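Local coordinates for protein Methylcobalamin\: coenzyme M methyltransferase (Methanosarcina mazei, PDB 4AY7) that transfers a methyl group from a methylated corrinoid to coenzyme M in methanogenesis, with zinc as cofactor, on a TIM-barrel fold of the uroporphyrinogen decarboxylase family, at residues A[31-36]-A[73-78]; A[39-44]-A[325-330]. All blocks are in the same frame, centred on the assembly; numbering follows the deposited sequence.

Contact 1 (A[31-36]-A[73-78]); sequences VPVCSV and SGLEAV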
# COMPACT_ATOMS: atom_id res chain seq x y z
N VAL A 31 9.30 -16.86 6.70
CA VAL A 31 8.77 -15.51 6.43
C VAL A 31 8.53 -15.37 4.90
O VAL A 31 9.43 -15.68 4.10
CB VAL A 31 9.78 -14.46 6.91
CG1 VAL A 31 9.41 -13.05 6.46
CG2 VAL A 31 10.00 -14.58 8.45
N PRO A 32 7.29 -15.01 4.47
CA PRO A 32 7.04 -14.73 3.03
C PRO A 32 7.78 -13.50 2.63
O PRO A 32 8.02 -12.62 3.48
CB PRO A 32 5.56 -14.43 2.97
CG PRO A 32 5.21 -14.05 4.32
CD PRO A 32 6.13 -14.66 5.30
N VAL A 33 8.14 -13.45 1.35
CA VAL A 33 8.83 -12.29 0.79
C VAL A 33 7.99 -11.76 -0.33
O VAL A 33 7.71 -12.47 -1.29
CB VAL A 33 10.26 -12.56 0.36
CG1 VAL A 33 10.36 -13.76 -0.59
CG2 VAL A 33 10.92 -11.29 -0.16
N CYS A 34 7.56 -10.54 -0.16
CA CYS A 34 6.73 -9.90 -1.21
C CYS A 34 6.69 -8.42 -1.01
O CYS A 34 7.41 -7.90 -0.16
CB CYS A 34 5.33 -10.46 -1.20
SG CYS A 34 4.40 -9.97 0.21
N SER A 35 5.92 -7.71 -1.86
CA SER A 35 5.70 -6.27 -1.67
C SER A 35 4.24 -5.98 -1.50
O SER A 35 3.40 -6.54 -2.24
CB SER A 35 6.29 -5.51 -2.86
OG SER A 35 6.24 -4.12 -2.57
N VAL A 36 3.92 -5.12 -0.54
CA VAL A 36 2.59 -4.66 -0.31
C VAL A 36 2.51 -3.24 -0.88
O VAL A 36 1.45 -2.66 -0.92
CB VAL A 36 2.14 -4.73 1.18
CG1 VAL A 36 2.21 -6.17 1.68
CG2 VAL A 36 3.02 -3.86 2.09
N SER A 73 10.57 -11.88 -10.72
CA SER A 73 11.31 -11.45 -9.53
C SER A 73 11.32 -12.48 -8.40
O SER A 73 12.22 -12.46 -7.58
CB SER A 73 10.74 -10.17 -8.97
OG SER A 73 9.39 -10.41 -8.53
N GLY A 74 10.28 -13.30 -8.34
CA GLY A 74 10.06 -14.25 -7.33
C GLY A 74 9.36 -13.68 -6.09
O GLY A 74 9.23 -14.42 -5.09
N LEU A 75 8.89 -12.44 -6.12
CA LEU A 75 8.05 -11.90 -5.02
C LEU A 75 6.83 -12.79 -4.95
O LEU A 75 6.29 -13.22 -5.99
CB LEU A 75 7.69 -10.47 -5.20
CG LEU A 75 8.85 -9.46 -5.20
CD1 LEU A 75 8.25 -8.11 -5.49
CD2 LEU A 75 9.63 -9.54 -3.88
N GLU A 76 6.45 -13.09 -3.72
CA GLU A 76 5.45 -14.11 -3.45
C GLU A 76 4.06 -13.56 -3.32
O GLU A 76 3.26 -14.12 -2.61
CB GLU A 76 5.90 -14.89 -2.22
CG GLU A 76 7.18 -15.66 -2.54
CD GLU A 76 7.81 -16.41 -1.35
OE1 GLU A 76 7.61 -16.06 -0.16
OE2 GLU A 76 8.48 -17.44 -1.64
N ALA A 77 3.73 -12.53 -4.10
CA ALA A 77 2.36 -11.99 -4.18
C ALA A 77 2.30 -11.18 -5.46
O ALA A 77 3.33 -10.89 -6.05
CB ALA A 77 2.05 -11.09 -3.01
N VAL A 78 1.11 -10.86 -5.92
CA VAL A 78 0.97 -9.93 -7.06
C VAL A 78 0.27 -8.72 -6.51
O VAL A 78 -0.83 -8.88 -5.95
CB VAL A 78 0.14 -10.52 -8.20
CG1 VAL A 78 0.01 -9.50 -9.37
CG2 VAL A 78 0.77 -11.80 -8.72
O HOH W 1 4.28 -8.40 -4.08

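Contact 2 (A[39-44]-A[325-330]); sequences TGIVEL and CGIAPM. With ZN (zinc ion), chain C.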
# COMPACT_ATOMS: atom_id res chain seq x y z
N THR A 39 4.84 -2.19 -7.19
CA THR A 39 5.88 -3.05 -7.77
C THR A 39 6.27 -2.78 -9.25
O THR A 39 7.00 -3.54 -9.88
CB THR A 39 5.36 -4.49 -7.67
OG1 THR A 39 4.10 -4.59 -8.36
CG2 THR A 39 5.16 -4.88 -6.17
N GLY A 40 5.75 -1.71 -9.84
CA GLY A 40 6.07 -1.38 -11.24
C GLY A 40 7.48 -0.85 -11.40
O GLY A 40 7.84 0.14 -10.76
N ILE A 41 8.28 -1.50 -12.28
CA ILE A 41 9.69 -1.10 -12.50
C ILE A 41 9.92 -1.00 -13.99
O ILE A 41 9.36 -1.79 -14.76
CB ILE A 41 10.71 -1.97 -11.73
CG1 ILE A 41 10.74 -3.41 -12.26
CG2 ILE A 41 10.37 -2.02 -10.24
CD1 ILE A 41 11.85 -4.28 -11.69
N VAL A 42 10.66 0.02 -14.38
CA VAL A 42 10.90 0.33 -15.78
C VAL A 42 11.50 -0.85 -16.51
O VAL A 42 11.16 -1.06 -17.66
CB VAL A 42 11.76 1.60 -15.96
CG1 VAL A 42 12.08 1.89 -17.43
CG2 VAL A 42 11.07 2.80 -15.31
N GLU A 43 12.42 -1.59 -15.90
CA GLU A 43 13.05 -2.77 -16.54
C GLU A 43 11.96 -3.74 -17.04
O GLU A 43 12.03 -4.25 -18.18
CB GLU A 43 14.05 -3.48 -15.64
CG GLU A 43 14.66 -4.77 -16.27
CD GLU A 43 15.90 -5.36 -15.55
OE1 GLU A 43 16.43 -4.80 -14.53
OE2 GLU A 43 16.38 -6.42 -16.06
N LEU A 44 10.94 -3.95 -16.22
CA LEU A 44 9.87 -4.91 -16.54
C LEU A 44 8.86 -4.26 -17.50
O LEU A 44 8.38 -4.92 -18.46
CB LEU A 44 9.20 -5.46 -15.27
CG LEU A 44 10.13 -6.42 -14.50
CD1 LEU A 44 9.43 -7.00 -13.30
CD2 LEU A 44 10.72 -7.51 -15.43
N CYS A 325 9.02 1.02 1.17
CA CYS A 325 8.09 1.95 0.54
C CYS A 325 7.85 1.39 -0.87
O CYS A 325 8.29 0.28 -1.17
CB CYS A 325 8.65 3.39 0.52
SG CYS A 325 7.29 4.51 0.16
N GLY A 326 7.11 2.10 -1.71
CA GLY A 326 6.99 1.65 -3.11
C GLY A 326 8.40 1.46 -3.72
O GLY A 326 9.36 2.18 -3.38
N ILE A 327 8.52 0.48 -4.59
CA ILE A 327 9.78 0.24 -5.28
C ILE A 327 10.03 1.41 -6.21
O ILE A 327 9.10 1.86 -6.97
CB ILE A 327 9.67 -1.08 -6.06
CG1 ILE A 327 9.33 -2.22 -5.07
CG2 ILE A 327 10.98 -1.38 -6.83
CD1 ILE A 327 9.37 -3.65 -5.65
N ALA A 328 11.22 1.98 -6.18
CA ALA A 328 11.52 3.05 -7.15
C ALA A 328 11.45 2.45 -8.59
O ALA A 328 11.91 1.31 -8.83
CB ALA A 328 12.90 3.67 -6.90
N PRO A 329 10.88 3.20 -9.52
CA PRO A 329 10.71 2.68 -10.87
C PRO A 329 12.02 2.28 -11.56
O PRO A 329 12.01 1.34 -12.35
CB PRO A 329 10.03 3.82 -11.59
CG PRO A 329 9.26 4.56 -10.54
CD PRO A 329 10.03 4.39 -9.26
N MET A 330 13.13 2.94 -11.27
CA MET A 330 14.40 2.56 -11.87
C MET A 330 15.16 1.46 -11.13
O MET A 330 16.32 1.17 -11.48
CB MET A 330 15.32 3.77 -12.07
CG MET A 330 14.76 4.72 -13.09
SD MET A 330 14.65 4.03 -14.77
CE MET A 330 16.32 3.76 -15.37
ZN ZN C . 5.99 5.14 2.24
O HOH W 2 13.76 -0.52 -13.34

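Contact 1 (A[31-36]-A[73-78])
Glu76 reaches out to Val33 and grips it twice, once through its backbone and once through its side chain. Its amide donates to Val33 O (N to O 2.8 Å), while its carboxylate takes the amide of the same valine, Val33 N to Glu76 OE1 at 3.1 Å. That second bond is nearly straight, 169° at the hydrogen, and the donor stands above the carboxylate plane, 37° out of it. With CG anti to the carbonyl carbon of Glu76 (chi1 -66°), and CB and CG both close to Val33 O, the chain runs on extended to the carboxylate. Val33 crosses this chain at about a right angle, with its CG1 3.6 Å from Glu76 OE1. The other carboxylate oxygen, OE2, forms a salt bridge with Arg343 of helix 333-346, whose guanidinium also binds Val31 O. An alanine in place of Glu76 would probably leave Val33 N without its acceptor and Arg343 without its carboxylate mate, loosening the tie to the C-terminal helix.

Further along, contacts turn apolar. Cys34 CB meets Ala77 CB at 3.8 Å, and the two methyls of Leu75 part to neighbouring residues, CD2 lying 4.0 Å from Cys34 CA and CD1 approaching Ser35 CB. A water that accepts from Ser35 N (2.8 Å) has a weak further bond to Ala77 O. On the leucine side, Ser73 OG accepts from Leu75 N in an ST turn, just after helix 59-71.

Pro32 and Cys34 also make backbone hydrogen bonds with Leu321 of strand 320-323, and Val78 opens strand 78-80. The 31-36 segment thus joins one outermost strand of the parallel sheet, 320-323, to the loop leading into the other, 78-80, an arrangement consistent with closure of the TIM barrel.

Contact 2 (A[39-44]-A[325-330])
Ile327, Val42 and Pro329 bury the most surface where the 39-44 segment runs beside 325-330, the end-to-end directions of the touching parts only 5° apart. Ile327 sets out from its backbone toward the opposing segment. Its CG2, anti to the backbone N, presses against Ile41 CG2 at 3.5 Å, and its CD1 reaches Thr39 CA at 4.1 Å.

Val42 turns to the other end of the contact. Its CG2 sits 4.0 Å from Pro329 CB and 3.8 Å from Met330 SD, the sulfur being brought round by the bend at chi2. The same valine gives its amide to Pro329 O (N to O 2.8 Å), with the donor tilted 20° from the carbonyl plane. Pro329 O also accepts from a water at 2.7 Å, which in turn takes the amide of Glu43. Two amides in the first turn of helix 42-48 are thus served, one directly and one through water, by a single carbonyl; Ile41 holds the N-cap position.

Beyond Ile327 the segment leads back to Cys325, whose SG binds zinc at 2.5 Å together with His246 and Cys248. The contact thus joins the start of a helix to the loop of the zinc-thiolate site of this methyltransferase.

Contacts 1 and 2 lie with their centres 14 Å apart and adjoin in sequence: 31-36 is followed almost at once by 39-44, both in the run between helix 15-24 and the end of helix 42-48. Along the chain the order is 31-36, 39-44, 73-78, 325-330, so the two contacts cross. The early run is thereby joined to the approach to strand 78-80 in contact 1 and, in contact 2, to the loop after strand 320-323, these being the outermost strands of the seven-stranded parallel sheet. Gln38, a coenzyme M-binding residue, sits between the two early segments and hydrogen-bonds Ile327, linking this junction to the zinc site.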